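Local coordinates for protein dipeptide Epimerase (Enterococcus faecalis V583, PDB 3JVA) that belongs to the mandelate racemase/muconate lactonizing enzyme family of the enolase superfamily, pairing an N-terminal alpha+beta domain with a barrel domain that holds a magnesium ion, at residues V34-E39 with I104-L109; K159-T164 with D189-W194; E215-R220 with T235-D240; I301-H306 with A348-S353. All coordinates share one frame; numbering follows the deposited sequence.

Interactions 2 and 3 share the magnesium ion, its three waters and the parallel barrel sheet: 159-164 with 189-194 and 215-220 with 235-240 pair neighbouring strands, centres about 9 Å apart. Their chemistry is polar, with backbone bonds and carboxylates turned to the metal; interaction 2 is partly buried, interaction 3 fully. Interactions 1 and 4 have centres about 12 Å apart, across the chain's centre from that pair. Both are buried, without direct hydrogen bonds between segments. Interaction 1 packs sheet on helix through apolar groups; interaction 4 sets a C-terminal leucine on a barrel helix, with methyl and imidazole contacts to carbonyls and a bridging water. A D108-L350 hydrogen bond and I104 packing on A303 and L350 join them.

Interaction 1 of 4, residues V34-E39 with I104-L109; sequences VEIETE and IACYDL
I36 has CG1 beside its backbone N and CG2 anti to that nitrogen (chi1 -62°), and this staggering sends its two branches to different residues of helix 96-114. The chain then extends, so CD1 reaches the helix surface, where it lies 3.6 Å from A105 CB and 3.9 Å from C106 SG. The shorter branch serves the next turn of the helix: I36 CG2 meets L109 CD1 at 3.5 Å. L109 has CG anti to its carbonyl carbon (chi1 -80°), and both its methyls abut the T38 methyl, with T38 CG2 3.7 Å from L109 CD2 and 3.8 Å from L109 CD1. T38 and L109 thus meet tip to tip, while T38 OG1 is hydrogen-bonded to L42 O instead of the helix. The axes of strand and helix pass 8.3 Å apart at a crossing angle of -43°. I36 lies over A105, whose single methyl permits the closest backbone approach, 6.3 Å between I36 CA and A105 CA. In the N-terminal alpha+beta domain this is how strand 29-38 of the antiparallel sheet seats on its helix. Since the side-chain groups that touch are carbon groups and one thiol, all buried, the contact depends on shape and exclusion of water.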
loop_
_atom_site.group_PDB
_atom_site.type_symbol
_atom_site.label_atom_id
_atom_site.label_comp_id
_atom_site.label_asym_id
_atom_site.label_seq_id
_atom_site.Cartn_x
_atom_site.Cartn_y
_atom_site.Cartn_z
ATOM N N VAL B 34 10.065 47.538 1.062
ATOM C CA VAL B 34 11.389 47.556 1.662
ATOM C C VAL B 34 12.444 48.036 0.685
ATOM O O VAL B 34 12.348 47.818 -0.525
ATOM C CB VAL B 34 11.800 46.146 2.156
ATOM C CG1 VAL B 34 13.183 46.196 2.807
ATOM C CG2 VAL B 34 10.780 45.628 3.154
ATOM N N GLU B 35 13.446 48.713 1.227
ATOM C CA GLU B 35 14.556 49.195 0.434
ATOM C C GLU B 35 15.798 48.749 1.184
ATOM O O GLU B 35 16.031 49.174 2.318
ATOM C CB GLU B 35 14.520 50.722 0.321
ATOM C CG GLU B 35 13.312 51.249 -0.435
ATOM C CD GLU B 35 13.292 52.764 -0.521
ATOM O OE1 GLU B 35 14.315 53.342 -0.946
ATOM O OE2 GLU B 35 12.255 53.371 -0.169
ATOM N N ILE B 36 16.568 47.854 0.573
ATOM C CA ILE B 36 17.791 47.377 1.193
ATOM C C ILE B 36 18.937 48.163 0.581
ATOM O O ILE B 36 19.120 48.160 -0.637
ATOM C CB ILE B 36 18.008 45.870 0.950
ATOM C CG1 ILE B 36 16.860 45.079 1.589
ATOM C CG2 ILE B 36 19.341 45.432 1.540
ATOM C CD1 ILE B 36 17.051 43.571 1.561
ATOM N N GLU B 37 19.688 48.853 1.432
ATOM C CA GLU B 37 20.814 49.657 0.984
ATOM C C GLU B 37 22.118 48.944 1.301
ATOM O O GLU B 37 22.304 48.456 2.412
ATOM C CB GLU B 37 20.786 51.025 1.675
ATOM C CG GLU B 37 22.094 51.803 1.569
ATOM C CD GLU B 37 22.046 53.142 2.289
ATOM O OE1 GLU B 37 21.446 53.215 3.380
ATOM O OE2 GLU B 37 22.623 54.119 1.770
ATOM N N THR B 38 23.011 48.875 0.321
ATOM C CA THR B 38 24.302 48.231 0.519
ATOM C C THR B 38 25.321 49.301 0.884
ATOM O O THR B 38 25.080 50.490 0.677
ATOM C CB THR B 38 24.778 47.510 -0.752
ATOM O OG1 THR B 38 24.911 48.456 -1.822
ATOM C CG2 THR B 38 23.777 46.431 -1.150
ATOM N N GLU B 39 26.451 48.877 1.437
ATOM C CA GLU B 39 27.500 49.811 1.832
ATOM C C GLU B 39 27.980 50.639 0.645
ATOM O O GLU B 39 28.303 51.819 0.794
ATOM C CB GLU B 39 28.690 49.057 2.433
ATOM C CG GLU B 39 28.440 48.432 3.804
ATOM C CD GLU B 39 28.209 49.465 4.895
ATOM O OE1 GLU B 39 28.752 50.588 4.785
ATOM O OE2 GLU B 39 27.498 49.147 5.875
ATOM N N ILE B 104 12.937 39.487 -2.350
ATOM C CA ILE B 104 12.824 40.228 -3.606
ATOM C C ILE B 104 13.862 41.359 -3.675
ATOM O O ILE B 104 14.543 41.524 -4.691
ATOM C CB ILE B 104 11.401 40.796 -3.780
ATOM C CG1 ILE B 104 10.415 39.637 -4.003
ATOM C CG2 ILE B 104 11.359 41.770 -4.964
ATOM C CD1 ILE B 104 8.947 40.033 -3.897
ATOM N N ALA B 105 13.987 42.128 -2.600
ATOM C CA ALA B 105 14.960 43.217 -2.566
ATOM C C ALA B 105 16.382 42.681 -2.758
ATOM O O ALA B 105 17.210 43.330 -3.393
ATOM C CB ALA B 105 14.847 43.987 -1.251
ATOM N N CYS B 106 16.668 41.498 -2.217
ATOM C CA CYS B 106 17.999 40.909 -2.377
ATOM C C CYS B 106 18.242 40.512 -3.827
ATOM O O CYS B 106 19.332 40.720 -4.357
ATOM C CB CYS B 106 18.168 39.687 -1.468
ATOM S SG CYS B 106 18.359 40.110 0.282
ATOM N N TYR B 107 17.238 39.925 -4.476
ATOM C CA TYR B 107 17.414 39.561 -5.869
ATOM C C TYR B 107 17.551 40.824 -6.721
ATOM O O TYR B 107 18.287 40.828 -7.702
ATOM C CB TYR B 107 16.252 38.698 -6.372
ATOM C CG TYR B 107 16.399 37.236 -6.021
ATOM C CD1 TYR B 107 15.797 36.706 -4.881
ATOM C CD2 TYR B 107 17.165 36.383 -6.819
ATOM C CE1 TYR B 107 15.953 35.364 -4.542
ATOM C CE2 TYR B 107 17.328 35.037 -6.490
ATOM C CZ TYR B 107 16.720 34.536 -5.350
ATOM O OH TYR B 107 16.869 33.208 -5.025
ATOM N N ASP B 108 16.859 41.897 -6.339
ATOM C CA ASP B 108 16.959 43.151 -7.092
ATOM C C ASP B 108 18.413 43.614 -6.993
ATOM O O ASP B 108 19.018 44.019 -7.991
ATOM C CB ASP B 108 16.011 44.205 -6.508
ATOM C CG ASP B 108 15.951 45.477 -7.347
ATOM O OD1 ASP B 108 16.338 45.435 -8.535
ATOM O OD2 ASP B 108 15.502 46.517 -6.823
ATOM N N LEU B 109 18.974 43.525 -5.786
ATOM C CA LEU B 109 20.365 43.915 -5.551
ATOM C C LEU B 109 21.326 43.031 -6.341
ATOM O O LEU B 109 22.340 43.509 -6.845
ATOM C CB LEU B 109 20.702 43.853 -4.052
ATOM C CG LEU B 109 20.240 45.052 -3.206
ATOM C CD1 LEU B 109 20.443 44.761 -1.722
ATOM C CD2 LEU B 109 21.030 46.302 -3.623
#

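Interaction 2 of 4, residues K159-T164 with D189-W194; sequences KIKVGT and DANQAW. With MG (magnesium ion), chain O.
D189 O receives two contacts from the 159-164 segment: a hydrogen bond from V162 N at 2.9 Å, almost straight at 170°, and a CA-H...O contact from K161 CA at 3.4 Å. The V162 donor sits well above the carbonyl plane, 42° out of it. In return D189 N donates to I160 O at 3.0 Å, so K161 is bracketed in a parallel bridge with D189. The D189 side chain, with CG anti to its backbone N (chi1 -168°), carries its carboxylate to the metal: OD2 binds magnesium at 2.1 Å, while OD1 turns aside from it. There D189 OD1 accepts N191 N at 2.9 Å, closing an Asx turn, and accepts a hydrogen bond from a magnesium-bound water at 2.7 Å; the turn thereby limits rotation of the metal ligand. This is the C-terminal rim of the enolase-superfamily barrel, where strands 157-161 and 185-189 are joined by a right-handed beta-alpha-beta crossover through helix 166-180, and E215 and D240 supply the other protein ligands. K159 runs alongside D189, both pointing the same way, and its NZ is hydrogen-bonded to a glycerol, probably from the crystallisation liquor. Past the bridge, 189-194 makes a type I' turn from A190 to A193. G163 CA packs at 3.6 Å from A193 CB and 3.7 Å from W194 CZ2, reaching the indole obliquely. V162 CG2 also leans against W194 CH2 and rests over A190.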
loop_
_atom_site.group_PDB
_atom_site.type_symbol
_atom_site.label_atom_id
_atom_site.label_comp_id
_atom_site.label_asym_id
_atom_site.label_seq_id
_atom_site.Cartn_x
_atom_site.Cartn_y
_atom_site.Cartn_z
ATOM N N LYS B 159 -9.861 35.717 -16.322
ATOM C CA LYS B 159 -10.010 34.950 -15.097
ATOM C C LYS B 159 -11.179 35.481 -14.289
ATOM O O LYS B 159 -11.333 36.694 -14.140
ATOM C CB LYS B 159 -8.728 35.045 -14.268
ATOM C CG LYS B 159 -8.838 34.460 -12.868
ATOM C CD LYS B 159 -7.469 34.396 -12.206
ATOM C CE LYS B 159 -7.578 34.073 -10.724
ATOM N NZ LYS B 159 -8.201 35.209 -9.994
ATOM N N ILE B 160 -12.010 34.575 -13.781
ATOM C CA ILE B 160 -13.153 34.976 -12.970
ATOM C C ILE B 160 -13.357 34.029 -11.799
ATOM O O ILE B 160 -13.078 32.831 -11.888
ATOM C CB ILE B 160 -14.480 35.029 -13.776
ATOM C CG1 ILE B 160 -14.955 33.619 -14.108
ATOM C CG2 ILE B 160 -14.292 35.845 -15.045
ATOM C CD1 ILE B 160 -16.385 33.563 -14.617
ATOM N N LYS B 161 -13.846 34.582 -10.698
ATOM C CA LYS B 161 -14.106 33.801 -9.500
ATOM C C LYS B 161 -15.462 33.111 -9.608
ATOM O O LYS B 161 -16.420 33.690 -10.122
ATOM C CB LYS B 161 -14.088 34.718 -8.275
ATOM C CG LYS B 161 -14.348 34.007 -6.957
ATOM C CD LYS B 161 -14.166 34.946 -5.761
ATOM C CE LYS B 161 -15.156 36.099 -5.796
ATOM N NZ LYS B 161 -15.006 37.007 -4.621
ATOM N N VAL B 162 -15.529 31.863 -9.153
ATOM C CA VAL B 162 -16.780 31.106 -9.154
ATOM C C VAL B 162 -16.954 30.516 -7.760
ATOM O O VAL B 162 -16.166 30.807 -6.864
ATOM C CB VAL B 162 -16.781 29.971 -10.206
ATOM C CG1 VAL B 162 -16.791 30.568 -11.609
ATOM C CG2 VAL B 162 -15.570 29.069 -10.012
ATOM N N GLY B 163 -17.974 29.685 -7.578
ATOM C CA GLY B 163 -18.224 29.105 -6.271
ATOM C C GLY B 163 -19.159 30.000 -5.475
ATOM O O GLY B 163 -19.295 29.852 -4.263
ATOM N N THR B 164 -19.804 30.937 -6.166
ATOM C CA THR B 164 -20.733 31.877 -5.535
ATOM C C THR B 164 -22.167 31.383 -5.697
ATOM O O THR B 164 -23.121 32.095 -5.374
ATOM C CB THR B 164 -20.649 33.266 -6.197
ATOM O OG1 THR B 164 -21.299 33.227 -7.475
ATOM C CG2 THR B 164 -19.201 33.674 -6.399
ATOM N N ASP B 189 -11.575 30.479 -10.738
ATOM C CA ASP B 189 -10.982 30.249 -9.429
ATOM C C ASP B 189 -12.158 29.971 -8.512
ATOM O O ASP B 189 -12.940 30.875 -8.220
ATOM C CB ASP B 189 -10.220 31.476 -8.927
ATOM C CG ASP B 189 -9.369 31.161 -7.716
ATOM O OD1 ASP B 189 -9.796 30.305 -6.911
ATOM O OD2 ASP B 189 -8.281 31.761 -7.572
ATOM N N ALA B 190 -12.287 28.724 -8.063
ATOM C CA ALA B 190 -13.398 28.334 -7.198
ATOM C C ALA B 190 -13.197 28.691 -5.728
ATOM O O ALA B 190 -14.077 28.460 -4.903
ATOM C CB ALA B 190 -13.669 26.832 -7.343
ATOM N N ASN B 191 -12.033 29.249 -5.409
ATOM C CA ASN B 191 -11.712 29.667 -4.048
ATOM C C ASN B 191 -12.215 28.771 -2.916
ATOM O O ASN B 191 -12.938 29.231 -2.026
ATOM C CB ASN B 191 -12.195 31.105 -3.829
ATOM C CG ASN B 191 -11.368 32.118 -4.607
ATOM O OD1 ASN B 191 -10.170 32.284 -4.362
ATOM N ND2 ASN B 191 -12.001 32.793 -5.555
ATOM N N GLN B 192 -11.826 27.498 -2.964
ATOM C CA GLN B 192 -12.173 26.499 -1.945
ATOM C C GLN B 192 -13.663 26.422 -1.628
ATOM O O GLN B 192 -14.050 26.049 -0.519
ATOM C CB GLN B 192 -11.412 26.802 -0.648
ATOM C CG GLN B 192 -9.943 27.111 -0.832
ATOM C CD GLN B 192 -9.283 27.564 0.459
ATOM O OE1 GLN B 192 -9.108 26.777 1.392
ATOM N NE2 GLN B 192 -8.924 28.841 0.523
ATOM N N ALA B 193 -14.498 26.724 -2.612
ATOM C CA ALA B 193 -15.940 26.748 -2.401
ATOM C C ALA B 193 -16.705 25.440 -2.243
ATOM O O ALA B 193 -17.707 25.403 -1.529
ATOM C CB ALA B 193 -16.591 27.571 -3.517
ATOM N N TRP B 194 -16.247 24.368 -2.879
ATOM C CA TRP B 194 -17.006 23.121 -2.844
ATOM C C TRP B 194 -16.445 21.901 -2.139
ATOM O O TRP B 194 -15.244 21.805 -1.866
ATOM C CB TRP B 194 -17.333 22.703 -4.278
ATOM C CG TRP B 194 -17.867 23.809 -5.132
ATOM C CD1 TRP B 194 -18.973 24.573 -4.890
ATOM C CD2 TRP B 194 -17.343 24.247 -6.390
ATOM N NE1 TRP B 194 -19.172 25.460 -5.924
ATOM C CE2 TRP B 194 -18.186 25.280 -6.858
ATOM C CE3 TRP B 194 -16.243 23.866 -7.170
ATOM C CZ2 TRP B 194 -17.965 25.936 -8.074
ATOM C CZ3 TRP B 194 -16.022 24.518 -8.379
ATOM C CH2 TRP B 194 -16.882 25.543 -8.818
HETATM MG MG MG O . -6.532 31.308 -6.546
HETATM O O HOH W 1 -7.507 29.718 -5.642
HETATM O O HOH W 2 -7.078 32.441 -4.925
HETATM O O HOH W 3 -5.721 33.185 -7.205
#

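Interaction 3 of 4, residues E215-R220 with T235-D240; sequences EQPVKR and TTIMAD. With MG (magnesium ion), chain O.
E215 and D240 meet at the magnesium ion, bound by E215 OE2 at 1.8 Å, unusually short and so to be taken with caution, and by D240 OD2 at 2.0 Å. Both side chains leave the backbone with CG anti to N; that of E215 then stays extended, and the two carboxylate planes are 42° apart. Their ligating oxygens come very close, a closeness the shared cation probably offsets. D240 OD1 faces away from the metal and forms a salt bridge with K267. M238 lies beside E215, pointing the same way; its bend at the thioether (chi3 59°) folds CE back against the carboxylate, 3.2 Å from E215 OE1, so an apolar methyl lines the non-ligating side. Q216 does second-shell work. Its backbone N donates to M238 O at 2.7 Å, and its chain, bent at chi2 (69°), turns the amide so that D240 N reaches Q216 OE1 at 2.9 Å, in the carbonyl plane. The other end of that amide, Q216 NE2, donates to V218 O at 2.8 Å. Fixed at both ends, the amide positions the backbone of a metal ligand. The P217 and I237 side chains cross near helix 223-232, with P217 CD 4.0 Å from I237 CG2. With D189 as third protein ligand and three waters completing six-coordination, carboxylates at the C-terminal ends of successive parallel strands form the metal site characteristic of the enolase-superfamily barrel.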
loop_
_atom_site.group_PDB
_atom_site.type_symbol
_atom_site.label_atom_id
_atom_site.label_comp_id
_atom_site.label_asym_id
_atom_site.label_seq_id
_atom_site.Cartn_x
_atom_site.Cartn_y
_atom_site.Cartn_z
ATOM N N GLU B 215 -9.241 26.533 -10.551
ATOM C CA GLU B 215 -8.328 26.700 -9.437
ATOM C C GLU B 215 -8.967 26.344 -8.098
ATOM O O GLU B 215 -10.106 26.721 -7.826
ATOM C CB GLU B 215 -7.883 28.160 -9.414
ATOM C CG GLU B 215 -6.589 28.445 -8.729
ATOM C CD GLU B 215 -6.200 29.904 -8.875
ATOM O OE1 GLU B 215 -6.385 30.473 -9.979
ATOM O OE2 GLU B 215 -5.707 30.477 -7.893
ATOM N N GLN B 216 -8.216 25.612 -7.276
ATOM C CA GLN B 216 -8.619 25.219 -5.925
ATOM C C GLN B 216 -10.121 25.034 -5.686
ATOM O O GLN B 216 -10.751 25.834 -5.002
ATOM C CB GLN B 216 -8.079 26.264 -4.941
ATOM C CG GLN B 216 -8.041 25.829 -3.488
ATOM C CD GLN B 216 -7.001 24.763 -3.235
ATOM O OE1 GLN B 216 -5.860 24.867 -3.699
ATOM N NE2 GLN B 216 -7.382 23.728 -2.495
ATOM N N PRO B 217 -10.705 23.950 -6.218
ATOM C CA PRO B 217 -12.138 23.730 -6.022
ATOM C C PRO B 217 -12.575 23.330 -4.608
ATOM O O PRO B 217 -13.741 23.491 -4.255
ATOM C CB PRO B 217 -12.465 22.665 -7.064
ATOM C CG PRO B 217 -11.204 21.863 -7.128
ATOM C CD PRO B 217 -10.125 22.934 -7.113
ATOM N N VAL B 218 -11.647 22.813 -3.807
ATOM C CA VAL B 218 -11.962 22.406 -2.436
ATOM C C VAL B 218 -11.043 23.071 -1.411
ATOM O O VAL B 218 -10.051 23.706 -1.774
ATOM C CB VAL B 218 -11.859 20.869 -2.269
ATOM C CG1 VAL B 218 -12.801 20.184 -3.246
ATOM C CG2 VAL B 218 -10.419 20.401 -2.507
ATOM N N LYS B 219 -11.385 22.928 -0.132
ATOM C CA LYS B 219 -10.590 23.508 0.950
ATOM C C LYS B 219 -9.138 23.068 0.852
ATOM O O LYS B 219 -8.845 21.914 0.540
ATOM C CB LYS B 219 -11.172 23.124 2.310
ATOM C CG LYS B 219 -12.424 23.903 2.658
ATOM C CD LYS B 219 -12.926 23.580 4.053
ATOM C CE LYS B 219 -14.119 24.449 4.410
ATOM N NZ LYS B 219 -14.642 24.148 5.771
ATOM N N ARG B 220 -8.235 23.997 1.144
ATOM C CA ARG B 220 -6.804 23.752 1.029
ATOM C C ARG B 220 -6.221 22.516 1.707
ATOM O O ARG B 220 -5.291 21.909 1.172
ATOM C CB ARG B 220 -6.029 25.001 1.468
ATOM C CG ARG B 220 -6.230 25.440 2.912
ATOM C CD ARG B 220 -5.685 26.855 3.090
ATOM N NE ARG B 220 -5.705 27.328 4.475
ATOM C CZ ARG B 220 -4.794 27.013 5.391
ATOM N NH1 ARG B 220 -3.777 26.217 5.079
ATOM N NH2 ARG B 220 -4.894 27.506 6.619
ATOM N N THR B 235 -11.475 18.646 -16.972
ATOM C CA THR B 235 -10.941 19.995 -16.825
ATOM C C THR B 235 -9.673 20.023 -15.983
ATOM O O THR B 235 -9.579 19.342 -14.960
ATOM C CB THR B 235 -11.982 20.938 -16.184
ATOM O OG1 THR B 235 -13.128 21.038 -17.040
ATOM C CG2 THR B 235 -11.393 22.325 -15.987
ATOM N N THR B 236 -8.699 20.811 -16.431
ATOM C CA THR B 236 -7.431 20.970 -15.721
ATOM C C THR B 236 -7.696 21.560 -14.336
ATOM O O THR B 236 -8.357 22.590 -14.211
ATOM C CB THR B 236 -6.492 21.922 -16.492
ATOM O OG1 THR B 236 -6.128 21.320 -17.742
ATOM C CG2 THR B 236 -5.236 22.227 -15.674
ATOM N N ILE B 237 -7.178 20.904 -13.300
ATOM C CA ILE B 237 -7.358 21.369 -11.927
ATOM C C ILE B 237 -6.035 21.907 -11.395
ATOM O O ILE B 237 -5.001 21.249 -11.511
ATOM C CB ILE B 237 -7.826 20.231 -11.001
ATOM C CG1 ILE B 237 -9.181 19.696 -11.480
ATOM C CG2 ILE B 237 -7.946 20.738 -9.575
ATOM C CD1 ILE B 237 -10.277 20.745 -11.489
ATOM N N MET B 238 -6.081 23.100 -10.815
ATOM C CA MET B 238 -4.886 23.744 -10.283
ATOM C C MET B 238 -4.978 24.004 -8.790
ATOM O O MET B 238 -6.010 24.442 -8.280
ATOM C CB MET B 238 -4.644 25.071 -11.019
ATOM C CG MET B 238 -3.545 25.948 -10.432
ATOM S SD MET B 238 -3.249 27.417 -11.469
ATOM C CE MET B 238 -4.822 28.163 -11.459
ATOM N N ALA B 239 -3.892 23.719 -8.083
ATOM C CA ALA B 239 -3.856 23.967 -6.652
ATOM C C ALA B 239 -3.335 25.384 -6.425
ATOM O O ALA B 239 -2.400 25.818 -7.089
ATOM C CB ALA B 239 -2.932 22.961 -5.958
ATOM N N ASP B 240 -3.964 26.111 -5.511
ATOM C CA ASP B 240 -3.516 27.455 -5.166
ATOM C C ASP B 240 -3.244 27.436 -3.662
ATOM O O ASP B 240 -2.116 27.194 -3.239
ATOM C CB ASP B 240 -4.573 28.514 -5.497
ATOM C CG ASP B 240 -4.094 29.941 -5.197
ATOM O OD1 ASP B 240 -3.055 30.104 -4.526
ATOM O OD2 ASP B 240 -4.758 30.906 -5.624
HETATM MG MG MG O . -6.532 31.308 -6.546
HETATM O O HOH W 2 -7.078 32.441 -4.925
HETATM O O HOH W 3 -5.721 33.185 -7.205
HETATM O O HOH W 1 -7.507 29.718 -5.642
#

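Interaction 4 of 4, residues I301-H306 with A348-S353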
loop_
_atom_site.group_PDB
_atom_site.type_symbol
_atom_site.label_atom_id
_atom_site.label_comp_id
_atom_site.label_asym_id
_atom_site.label_seq_id
_atom_site.Cartn_x
_atom_site.Cartn_y
_atom_site.Cartn_z
ATOM N N ILE B 301 4.641 42.422 -8.388
ATOM C CA ILE B 301 4.297 41.978 -9.727
ATOM C C ILE B 301 5.531 41.854 -10.608
ATOM O O ILE B 301 5.675 40.888 -11.357
ATOM C CB ILE B 301 3.301 42.950 -10.404
ATOM C CG1 ILE B 301 1.924 42.833 -9.740
ATOM C CG2 ILE B 301 3.227 42.664 -11.894
ATOM C CD1 ILE B 301 1.266 41.455 -9.911
ATOM N N THR B 302 6.422 42.833 -10.516
ATOM C CA THR B 302 7.626 42.823 -11.335
ATOM C C THR B 302 8.526 41.640 -11.000
ATOM O O THR B 302 9.040 40.968 -11.899
ATOM C CB THR B 302 8.387 44.156 -11.177
ATOM O OG1 THR B 302 7.511 45.230 -11.548
ATOM C CG2 THR B 302 9.619 44.188 -12.082
ATOM N N ALA B 303 8.698 41.369 -9.710
ATOM C CA ALA B 303 9.527 40.249 -9.294
ATOM C C ALA B 303 8.945 38.961 -9.876
ATOM O O ALA B 303 9.659 38.152 -10.464
ATOM C CB ALA B 303 9.580 40.169 -7.765
ATOM N N ALA B 304 7.637 38.785 -9.723
ATOM C CA ALA B 304 6.976 37.590 -10.236
ATOM C C ALA B 304 7.106 37.463 -11.755
ATOM O O ALA B 304 7.287 36.362 -12.272
ATOM C CB ALA B 304 5.501 37.592 -9.825
ATOM N N ALA B 305 7.022 38.586 -12.465
ATOM C CA ALA B 305 7.122 38.578 -13.920
ATOM C C ALA B 305 8.513 38.148 -14.387
ATOM O O ALA B 305 8.641 37.390 -15.347
ATOM C CB ALA B 305 6.770 39.959 -14.480
ATOM N N HIS B 306 9.555 38.627 -13.712
ATOM C CA HIS B 306 10.917 38.237 -14.072
ATOM C C HIS B 306 11.083 36.734 -13.865
ATOM O O HIS B 306 11.682 36.049 -14.687
ATOM C CB HIS B 306 11.935 39.008 -13.221
ATOM C CG HIS B 306 12.234 40.381 -13.743
ATOM N ND1 HIS B 306 13.306 40.645 -14.567
ATOM C CD2 HIS B 306 11.567 41.552 -13.607
ATOM C CE1 HIS B 306 13.287 41.919 -14.916
ATOM N NE2 HIS B 306 12.241 42.492 -14.348
ATOM N N ALA B 348 18.795 46.864 -15.080
ATOM C CA ALA B 348 19.294 45.888 -14.111
ATOM C C ALA B 348 18.296 45.600 -12.996
ATOM O O ALA B 348 17.527 46.477 -12.581
ATOM C CB ALA B 348 20.618 46.369 -13.514
ATOM N N GLY B 349 18.314 44.363 -12.511
ATOM C CA GLY B 349 17.413 43.972 -11.442
ATOM C C GLY B 349 15.955 44.079 -11.853
ATOM O O GLY B 349 15.571 43.611 -12.925
ATOM N N LEU B 350 15.145 44.700 -11.000
ATOM C CA LEU B 350 13.723 44.873 -11.270
ATOM C C LEU B 350 13.436 46.087 -12.146
ATOM O O LEU B 350 12.315 46.255 -12.624
ATOM C CB LEU B 350 12.952 45.023 -9.958
ATOM C CG LEU B 350 13.028 43.863 -8.965
ATOM C CD1 LEU B 350 12.382 44.281 -7.657
ATOM C CD2 LEU B 350 12.337 42.636 -9.548
ATOM N N GLY B 351 14.446 46.930 -12.348
ATOM C CA GLY B 351 14.266 48.132 -13.154
ATOM C C GLY B 351 13.367 49.133 -12.446
ATOM O O GLY B 351 12.723 49.975 -13.077
ATOM N N ILE B 352 13.340 49.049 -11.122
ATOM C CA ILE B 352 12.505 49.918 -10.302
ATOM C C ILE B 352 13.308 50.957 -9.516
ATOM O O ILE B 352 14.450 50.707 -9.121
ATOM C CB ILE B 352 11.659 49.055 -9.326
ATOM C CG1 ILE B 352 10.611 48.272 -10.126
ATOM C CG2 ILE B 352 11.002 49.919 -8.258
ATOM C CD1 ILE B 352 9.797 47.294 -9.293
ATOM N N SER B 353 12.708 52.128 -9.319
ATOM C CA SER B 353 13.332 53.214 -8.564
ATOM C C SER B 353 12.238 53.992 -7.830
ATOM O O SER B 353 11.049 53.712 -8.003
ATOM C CB SER B 353 14.105 54.150 -9.500
ATOM O OG SER B 353 13.258 54.709 -10.487
HETATM O O HOH W 4 11.673 45.142 -15.150
#
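L350 lays its side chain against the helix at T302 and A303. It has the most surface covered in this contact, and its torsions explain the fit: CG is anti to the carbonyl carbon (chi1 -60°); CD1 prolongs the chain, and the other branch, CD2, turns to the helix, 3.7 Å from A303 CA and 4.1 Å from A303 CB. The helix backbone itself is therefore part of the surface that receives the leucine. T302 comes next. The T302 and L350 side chains cross obliquely, and T302 CG2, anti to the backbone N, lies 3.4 Å from L350 O, a methyl facing a carbonyl, while the other branch meets I352 tip to tip, T302 OG1 to I352 CD1 at 3.8 Å. The T302 hydroxyl finds its polar partners outside the contact, at T298 O and V334 N. The fold explains the meeting: 301-306 belongs to helix 298-310 of the barrel domain, and 348-353 is the C-terminal tail, which returns to the N-terminal domain, where L350 N is hydrogen-bonded to D108 OD1 of helix 96-114. A type II' turn from A348 to G351, closed by G351 N to A348 O at 3.1 Å, presents L350; the positive phi of G349 (62°) suits glycine. H306, third in burial, sets its ring obliquely near G349 O, with CE1 3.5 Å from that oxygen. A water in the plane of the imidazole is hydrogen-bonded to H306 NE2 and L350 O, at 2.8 Å from each, and H306 ND1 accepts a hydrogen bond from Y119 N in helix 118-121.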